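Local coordinates for anthrone oxidase-like protein (Streptomyces ambofaciens, PDB 5F9P), which acts as a C-C bond cleaving oxygenase in atypical angucycline biosynthesis, carrying out the oxidative opening of ring B, at residues T11-F16 against L58-W63; D68-Y73 against L95-V100. All blocks are in the same frame, centred on the assembly; numbering follows the deposited sequence.

Interaction 1 (T11-F16 against L58-W63); sequences TVLNLF and LNFIQW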
loop_
_atom_site.group_PDB
_atom_site.type_symbol
_atom_site.label_atom_id
_atom_site.label_comp_id
_atom_site.label_asym_id
_atom_site.label_seq_id
_atom_site.Cartn_x
_atom_site.Cartn_y
_atom_site.Cartn_z
ATOM N N THR A 11 -6.975 -1.613 -7.663
ATOM C CA THR A 11 -5.745 -1.300 -6.951
ATOM C C THR A 11 -5.245 -2.518 -6.184
ATOM O O THR A 11 -5.904 -3.006 -5.265
ATOM C CB THR A 11 -5.918 -0.095 -6.001
ATOM O OG1 THR A 11 -6.216 1.074 -6.771
ATOM C CG2 THR A 11 -4.632 0.142 -5.229
ATOM N N VAL A 12 -4.068 -3.001 -6.560
ATOM C CA VAL A 12 -3.527 -4.214 -5.978
ATOM C C VAL A 12 -2.301 -3.897 -5.121
ATOM O O VAL A 12 -1.349 -3.263 -5.590
ATOM C CB VAL A 12 -3.160 -5.248 -7.077
ATOM C CG1 VAL A 12 -2.421 -6.439 -6.484
ATOM C CG2 VAL A 12 -4.422 -5.714 -7.806
ATOM N N LEU A 13 -2.345 -4.315 -3.857
ATOM C CA LEU A 13 -1.188 -4.197 -2.972
ATOM C C LEU A 13 -0.647 -5.562 -2.594
ATOM O O LEU A 13 -1.339 -6.374 -1.977
ATOM C CB LEU A 13 -1.518 -3.389 -1.720
ATOM C CG LEU A 13 -1.542 -1.867 -1.910
ATOM C CD1 LEU A 13 -2.542 -1.441 -2.987
ATOM C CD2 LEU A 13 -1.854 -1.187 -0.601
ATOM N N ASN A 14 0.591 -5.819 -3.002
ATOM C CA ASN A 14 1.287 -7.048 -2.653
ATOM C C ASN A 14 2.207 -6.775 -1.467
ATOM O O ASN A 14 3.180 -6.024 -1.571
ATOM C CB ASN A 14 2.089 -7.580 -3.837
ATOM C CG ASN A 14 1.216 -7.959 -5.018
ATOM O OD1 ASN A 14 0.004 -8.088 -4.891
ATOM N ND2 ASN A 14 1.841 -8.172 -6.172
ATOM N N LEU A 15 1.863 -7.376 -0.336
ATOM C CA LEU A 15 2.546 -7.142 0.924
ATOM C C LEU A 15 3.382 -8.354 1.312
ATOM O O LEU A 15 2.872 -9.472 1.391
ATOM C CB LEU A 15 1.508 -6.862 2.015
ATOM C CG LEU A 15 2.043 -6.769 3.448
ATOM C CD1 LEU A 15 2.993 -5.583 3.578
ATOM C CD2 LEU A 15 0.884 -6.664 4.431
ATOM N N PHE A 16 4.670 -8.124 1.548
ATOM C CA PHE A 16 5.591 -9.188 1.905
ATOM C C PHE A 16 6.303 -8.848 3.220
ATOM O O PHE A 16 6.766 -7.722 3.410
ATOM C CB PHE A 16 6.639 -9.353 0.808
ATOM C CG PHE A 16 6.059 -9.564 -0.564
ATOM C CD1 PHE A 16 5.671 -10.828 -0.977
ATOM C CD2 PHE A 16 5.921 -8.504 -1.444
ATOM C CE1 PHE A 16 5.135 -11.032 -2.231
ATOM C CE2 PHE A 16 5.402 -8.699 -2.710
ATOM C CZ PHE A 16 5.005 -9.969 -3.105
ATOM N N LEU A 58 6.510 -3.818 -0.128
ATOM C CA LEU A 58 5.140 -3.600 -0.565
ATOM C C LEU A 58 5.163 -3.124 -2.005
ATOM O O LEU A 58 5.906 -2.206 -2.344
ATOM C CB LEU A 58 4.446 -2.553 0.322
ATOM C CG LEU A 58 3.061 -2.068 -0.119
ATOM C CD1 LEU A 58 2.028 -3.175 0.008
ATOM C CD2 LEU A 58 2.627 -0.833 0.679
ATOM N N ASN A 59 4.354 -3.764 -2.850
ATOM C CA ASN A 59 4.126 -3.280 -4.206
ATOM C C ASN A 59 2.721 -2.700 -4.326
ATOM O O ASN A 59 1.726 -3.382 -4.052
ATOM C CB ASN A 59 4.320 -4.410 -5.225
ATOM C CG ASN A 59 4.901 -3.917 -6.531
ATOM O OD1 ASN A 59 4.828 -2.733 -6.832
ATOM N ND2 ASN A 59 5.509 -4.824 -7.306
ATOM N N PHE A 60 2.647 -1.436 -4.723
ATOM C CA PHE A 60 1.376 -0.766 -4.973
ATOM C C PHE A 60 1.161 -0.778 -6.484
ATOM O O PHE A 60 1.876 -0.088 -7.217
ATOM C CB PHE A 60 1.458 0.666 -4.455
ATOM C CG PHE A 60 0.133 1.393 -4.388
ATOM C CD1 PHE A 60 -0.558 1.729 -5.548
ATOM C CD2 PHE A 60 -0.389 1.792 -3.162
ATOM C CE1 PHE A 60 -1.758 2.428 -5.483
ATOM C CE2 PHE A 60 -1.592 2.495 -3.085
ATOM C CZ PHE A 60 -2.276 2.813 -4.245
ATOM N N ILE A 61 0.188 -1.573 -6.936
ATOM C CA ILE A 61 0.026 -1.912 -8.356
ATOM C C ILE A 61 -1.343 -1.520 -8.907
ATOM O O ILE A 61 -2.374 -1.772 -8.272
ATOM C CB ILE A 61 0.222 -3.423 -8.590
ATOM C CG1 ILE A 61 1.558 -3.883 -7.980
ATOM C CG2 ILE A 61 0.144 -3.769 -10.087
ATOM C CD1 ILE A 61 1.802 -5.390 -8.064
ATOM N N GLN A 62 -1.352 -0.909 -10.093
ATOM C CA GLN A 62 -2.601 -0.542 -10.754
ATOM C C GLN A 62 -2.911 -1.451 -11.941
ATOM O O GLN A 62 -2.052 -1.689 -12.796
ATOM C CB GLN A 62 -2.544 0.921 -11.189
ATOM C CG GLN A 62 -2.406 1.864 -10.016
ATOM C CD GLN A 62 -2.243 3.301 -10.434
ATOM O OE1 GLN A 62 -1.495 3.605 -11.368
ATOM N NE2 GLN A 62 -2.950 4.202 -9.748
ATOM N N TRP A 63 -4.141 -1.959 -11.980
ATOM C CA TRP A 63 -4.594 -2.900 -13.007
ATOM C C TRP A 63 -5.911 -2.392 -13.595
ATOM O O TRP A 63 -6.773 -1.914 -12.861
ATOM C CB TRP A 63 -4.830 -4.298 -12.406
ATOM C CG TRP A 63 -3.599 -5.135 -12.202
ATOM C CD1 TRP A 63 -2.879 -5.268 -11.048
ATOM C CD2 TRP A 63 -2.955 -5.973 -13.174
ATOM N NE1 TRP A 63 -1.827 -6.124 -11.246
ATOM C CE2 TRP A 63 -1.850 -6.573 -12.539
ATOM C CE3 TRP A 63 -3.206 -6.271 -14.524
ATOM C CZ2 TRP A 63 -0.990 -7.449 -13.199
ATOM C CZ3 TRP A 63 -2.350 -7.144 -15.182
ATOM C CH2 TRP A 63 -1.257 -7.725 -14.517
HETATM O O HOH W 1 -4.944 3.527 -7.905
#

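Interaction 2 (D68-Y73 against L95-V100); sequences DLEKRY and LMQNEV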
loop_
_atom_site.group_PDB
_atom_site.type_symbol
_atom_site.label_atom_id
_atom_site.label_comp_id
_atom_site.label_asym_id
_atom_site.label_seq_id
_atom_site.Cartn_x
_atom_site.Cartn_y
_atom_site.Cartn_z
ATOM N N ASP A 68 -7.852 -8.821 -16.079
ATOM C CA ASP A 68 -6.454 -8.692 -16.479
ATOM C C ASP A 68 -5.512 -9.269 -15.425
ATOM O O ASP A 68 -4.571 -9.986 -15.749
ATOM C CB ASP A 68 -6.108 -7.226 -16.739
ATOM C CG ASP A 68 -6.947 -6.620 -17.847
ATOM O OD1 ASP A 68 -7.100 -7.270 -18.900
ATOM O OD2 ASP A 68 -7.458 -5.500 -17.661
ATOM N N LEU A 69 -5.761 -8.944 -14.162
ATOM C CA LEU A 69 -4.949 -9.479 -13.067
ATOM C C LEU A 69 -4.930 -11.007 -13.028
ATOM O O LEU A 69 -3.885 -11.624 -12.800
ATOM C CB LEU A 69 -5.462 -8.970 -11.727
ATOM C CG LEU A 69 -4.769 -9.574 -10.505
ATOM C CD1 LEU A 69 -3.319 -9.123 -10.471
ATOM C CD2 LEU A 69 -5.508 -9.208 -9.202
ATOM N N GLU A 70 -6.094 -11.617 -13.212
ATOM C CA GLU A 70 -6.203 -13.070 -13.141
ATOM C C GLU A 70 -5.390 -13.746 -14.241
ATOM O O GLU A 70 -4.819 -14.818 -14.035
ATOM C CB GLU A 70 -7.674 -13.505 -13.201
ATOM C CG GLU A 70 -8.456 -13.163 -11.937
ATOM C CD GLU A 70 -7.843 -13.774 -10.684
ATOM O OE1 GLU A 70 -7.075 -14.752 -10.821
ATOM O OE2 GLU A 70 -8.122 -13.273 -9.565
ATOM N N LYS A 71 -5.347 -13.116 -15.410
ATOM C CA LYS A 71 -4.531 -13.607 -16.519
ATOM C C LYS A 71 -3.078 -13.675 -16.089
ATOM O O LYS A 71 -2.368 -14.626 -16.411
ATOM C CB LYS A 71 -4.680 -12.686 -17.737
ATOM C CG LYS A 71 -4.401 -13.336 -19.085
ATOM C CD LYS A 71 -5.111 -12.557 -20.196
ATOM C CE LYS A 71 -6.627 -12.516 -19.955
ATOM N NZ LYS A 71 -7.327 -11.414 -20.684
ATOM N N ARG A 72 -2.627 -12.669 -15.348
ATOM C CA ARG A 72 -1.273 -12.719 -14.817
ATOM C C ARG A 72 -1.085 -13.867 -13.817
ATOM O O ARG A 72 -0.075 -14.583 -13.852
ATOM C CB ARG A 72 -0.898 -11.395 -14.160
ATOM C CG ARG A 72 0.259 -11.554 -13.193
ATOM C CD ARG A 72 0.767 -10.214 -12.775
ATOM N NE ARG A 72 1.692 -10.306 -11.660
ATOM C CZ ARG A 72 2.782 -11.055 -11.658
ATOM N NH1 ARG A 72 3.066 -11.812 -12.712
ATOM N NH2 ARG A 72 3.576 -11.057 -10.592
ATOM N N TYR A 73 -2.064 -14.044 -12.931
ATOM C CA TYR A 73 -2.004 -15.105 -11.928
ATOM C C TYR A 73 -1.974 -16.476 -12.595
ATOM O O TYR A 73 -1.478 -17.444 -12.023
ATOM C CB TYR A 73 -3.208 -15.042 -10.991
ATOM C CG TYR A 73 -3.162 -13.960 -9.933
ATOM C CD1 TYR A 73 -1.977 -13.307 -9.611
ATOM C CD2 TYR A 73 -4.316 -13.598 -9.247
ATOM C CE1 TYR A 73 -1.948 -12.316 -8.630
ATOM C CE2 TYR A 73 -4.299 -12.618 -8.273
ATOM C CZ TYR A 73 -3.114 -11.982 -7.963
ATOM O OH TYR A 73 -3.111 -11.002 -6.983
ATOM N N LEU A 95 -1.587 -10.801 -1.080
ATOM C CA LEU A 95 -1.832 -10.121 -2.341
ATOM C C LEU A 95 -3.259 -9.628 -2.298
ATOM O O LEU A 95 -4.207 -10.424 -2.392
ATOM C CB LEU A 95 -1.632 -11.068 -3.530
ATOM C CG LEU A 95 -0.420 -12.001 -3.546
ATOM C CD1 LEU A 95 -0.522 -12.919 -4.761
ATOM C CD2 LEU A 95 0.909 -11.248 -3.555
HETATM N N MSE A 96 -3.411 -8.314 -2.163
HETATM C CA MSE A 96 -4.693 -7.737 -1.788
HETATM C C MSE A 96 -5.309 -6.884 -2.889
HETATM O O MSE A 96 -4.674 -5.969 -3.400
HETATM C CB MSE A 96 -4.519 -6.908 -0.517
HETATM C CG MSE A 96 -4.206 -7.737 0.731
HETATM SE SE MSE A 96 -3.624 -6.602 2.206
HETATM C CE MSE A 96 -1.906 -6.023 1.435
ATOM N N GLN A 97 -6.558 -7.175 -3.240
ATOM C CA GLN A 97 -7.245 -6.417 -4.276
ATOM C C GLN A 97 -8.192 -5.416 -3.633
ATOM O O GLN A 97 -8.980 -5.775 -2.758
ATOM C CB GLN A 97 -8.008 -7.363 -5.216
ATOM C CG GLN A 97 -7.138 -8.487 -5.775
ATOM C CD GLN A 97 -7.929 -9.495 -6.600
ATOM O OE1 GLN A 97 -8.876 -9.135 -7.287
ATOM N NE2 GLN A 97 -7.539 -10.762 -6.529
ATOM N N ASN A 98 -8.120 -4.164 -4.075
ATOM C CA ASN A 98 -8.821 -3.071 -3.421
ATOM C C ASN A 98 -9.447 -2.106 -4.395
ATOM O O ASN A 98 -9.087 -2.061 -5.573
ATOM C CB ASN A 98 -7.839 -2.247 -2.577
ATOM C CG ASN A 98 -6.877 -3.106 -1.809
ATOM O OD1 ASN A 98 -7.153 -3.509 -0.679
ATOM N ND2 ASN A 98 -5.742 -3.416 -2.427
ATOM N N GLU A 99 -10.363 -1.299 -3.881
ATOM C CA GLU A 99 -10.796 -0.108 -4.586
ATOM C C GLU A 99 -10.462 1.084 -3.704
ATOM O O GLU A 99 -10.358 0.956 -2.481
ATOM C CB GLU A 99 -12.286 -0.162 -4.913
ATOM C CG GLU A 99 -13.196 -0.092 -3.721
ATOM C CD GLU A 99 -14.662 -0.323 -4.103
ATOM O OE1 GLU A 99 -15.538 -0.172 -3.227
ATOM O OE2 GLU A 99 -14.932 -0.660 -5.280
ATOM N N VAL A 100 -10.252 2.234 -4.327
ATOM C CA VAL A 100 -9.900 3.429 -3.585
ATOM C C VAL A 100 -11.176 4.001 -2.992
ATOM O O VAL A 100 -12.135 4.241 -3.715
ATOM C CB VAL A 100 -9.221 4.470 -4.499
ATOM C CG1 VAL A 100 -8.985 5.781 -3.732
ATOM C CG2 VAL A 100 -7.909 3.910 -5.042
HETATM O O HOH W 2 -9.594 -11.127 -9.452
HETATM O O HOH W 3 -5.148 -11.168 -5.053
#

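Interaction 1 (T11-F16 against L58-W63)
Leu13 and Phe60 face each other as a non-hydrogen-bonded pair of two antiparallel strands, and their side chains lie side by side. Leu13 CD1 sits over one face of the Phe60 ring, displaced toward the rim at 3.9 Å from Phe60 CD2, in a CH-pi contact. Phe60 CG stands anti to the backbone N (chi1 -168°), which carries the start of the ring to the Leu13 side chain. Thr11 CG2 comes obliquely to the same ring, 3.7 Å from Phe60 CE1. Leu58 CD1 reaches across to the neighbouring strand, 3.5 Å from Asn14 O and also against Leu13 CB. Two hydrogen-bonded pairs flank the Leu13-Phe60 pair. Val12 N reaches Ile61 O at 2.7 Å in a nearly straight bond (169°), answered by Ile61 N to Val12 O; Asn14 and Asn59 exchange backbone bonds likewise.

Strands 10-17 and 56-63 are neighbours in a closed eight-stranded antiparallel barrel with helices outside it, consistent with the dimeric alpha/beta barrel superfamily of the antibiotic biosynthesis monooxygenases, here with both halves in a single chain. Phe60 also meets the ring of Tyr177, from a strand not adjacent in the sheet, so this face looks into the barrel.

The other face, carrying Val12, Asn14, Asn59 and Ile61, is more mixed in character. Val12 CG2 packs obliquely on Trp63 CD1 at 3.6 Å, and helix 66-74 adds Leu69 against both residues. Beside them the partly exposed Asn14 lays its amide ND2 3.4 Å from the methyl Ile61 CD1.

At the end of the Leu13-Phe60 face, the Thr11-Gln62 pair is looser: one water spans the side chains, binding Thr11 OG1 at 3.0 Å and accepting from Gln62 NE2 at 2.8 Å. Gln62 NE2 also bonds to Ile2 O, and Gln62 OE1 to Ser45 OG.

Interaction 2 (D68-Y73 against L95-V100)
Leu69 and Gln97 make the closest direct approach between helix 68-73 and strand 95-100, a methyl against an amide. With Leu69 CG anti to the backbone N (chi1 174°), its CD2 methyl comes to 3.6 Å from Gln97 CD, the two side chains passing at a slant. Tyr73 supplies further van der Waals contact: it and Leu95 slide past one another in opposite directions, bringing the hydroxyl Tyr73 OH to 3.8 Å from Leu95 CB. Leu69 also lays its CG over one face of the Tyr73 ring. Gln97 meets that ring tip to tip, NE2 lying at the edge near the ring plane, 4.1 Å from Tyr73 CE2.

Polar links across the contact run through water. One water accepts from Gln97 NE2 at 2.8 Å and donates to the backbone Leu95 O. The same water is hydrogen-bonded to Tyr73 OH at 2.8 Å. A second donates to Glu70 OE2 at 2.6 Å and to Gln97 OE1 at 3.0 Å, joining the exposed edge of the helix to the strand. Both ends of the Gln97 amide are therefore engaged, and its OE1 also accepts from Arg165 NH1, which with the two waters would fix the rotation of the amide.

The Tyr73 ring also has partners outside the two segments: a cation-pi contact with Arg167 and a ring contact with Phe78. The helix runs nearly antiparallel to the strand, with axes 12.2 Å apart, on the outside of the barrel. Together with helix 76-88 it connects the parallel strands 56-63 and 92-105 in a split beta-alpha-beta crossover, with strand 10-17 between the two; on its other side strand 92-105 borders strand 155-167.

How the interactions relate
Interactions 1 and 2 lie side by side, their centres about 8 Å apart, and share the barrel wall. Strand 10-17 is the bridge between them: paired with 56-63 on one edge, it pairs with 92-105 on the other, where Leu13 O lies 2.8 Å from Met96 N and Thr11 O 2.8 Å from Asn98 N, probable hydrogen bonds. The second junction is Trp63, at the end of strand 56-63 just before helix 66-74. Its indole meets that helix, with Trp63 NE1 3.4 Å from Leu69 CD1 and Trp63 CZ2 3.3 Å from Arg72 CD. Leu69 thus serves both contacts, facing Trp63 as well as Gln97.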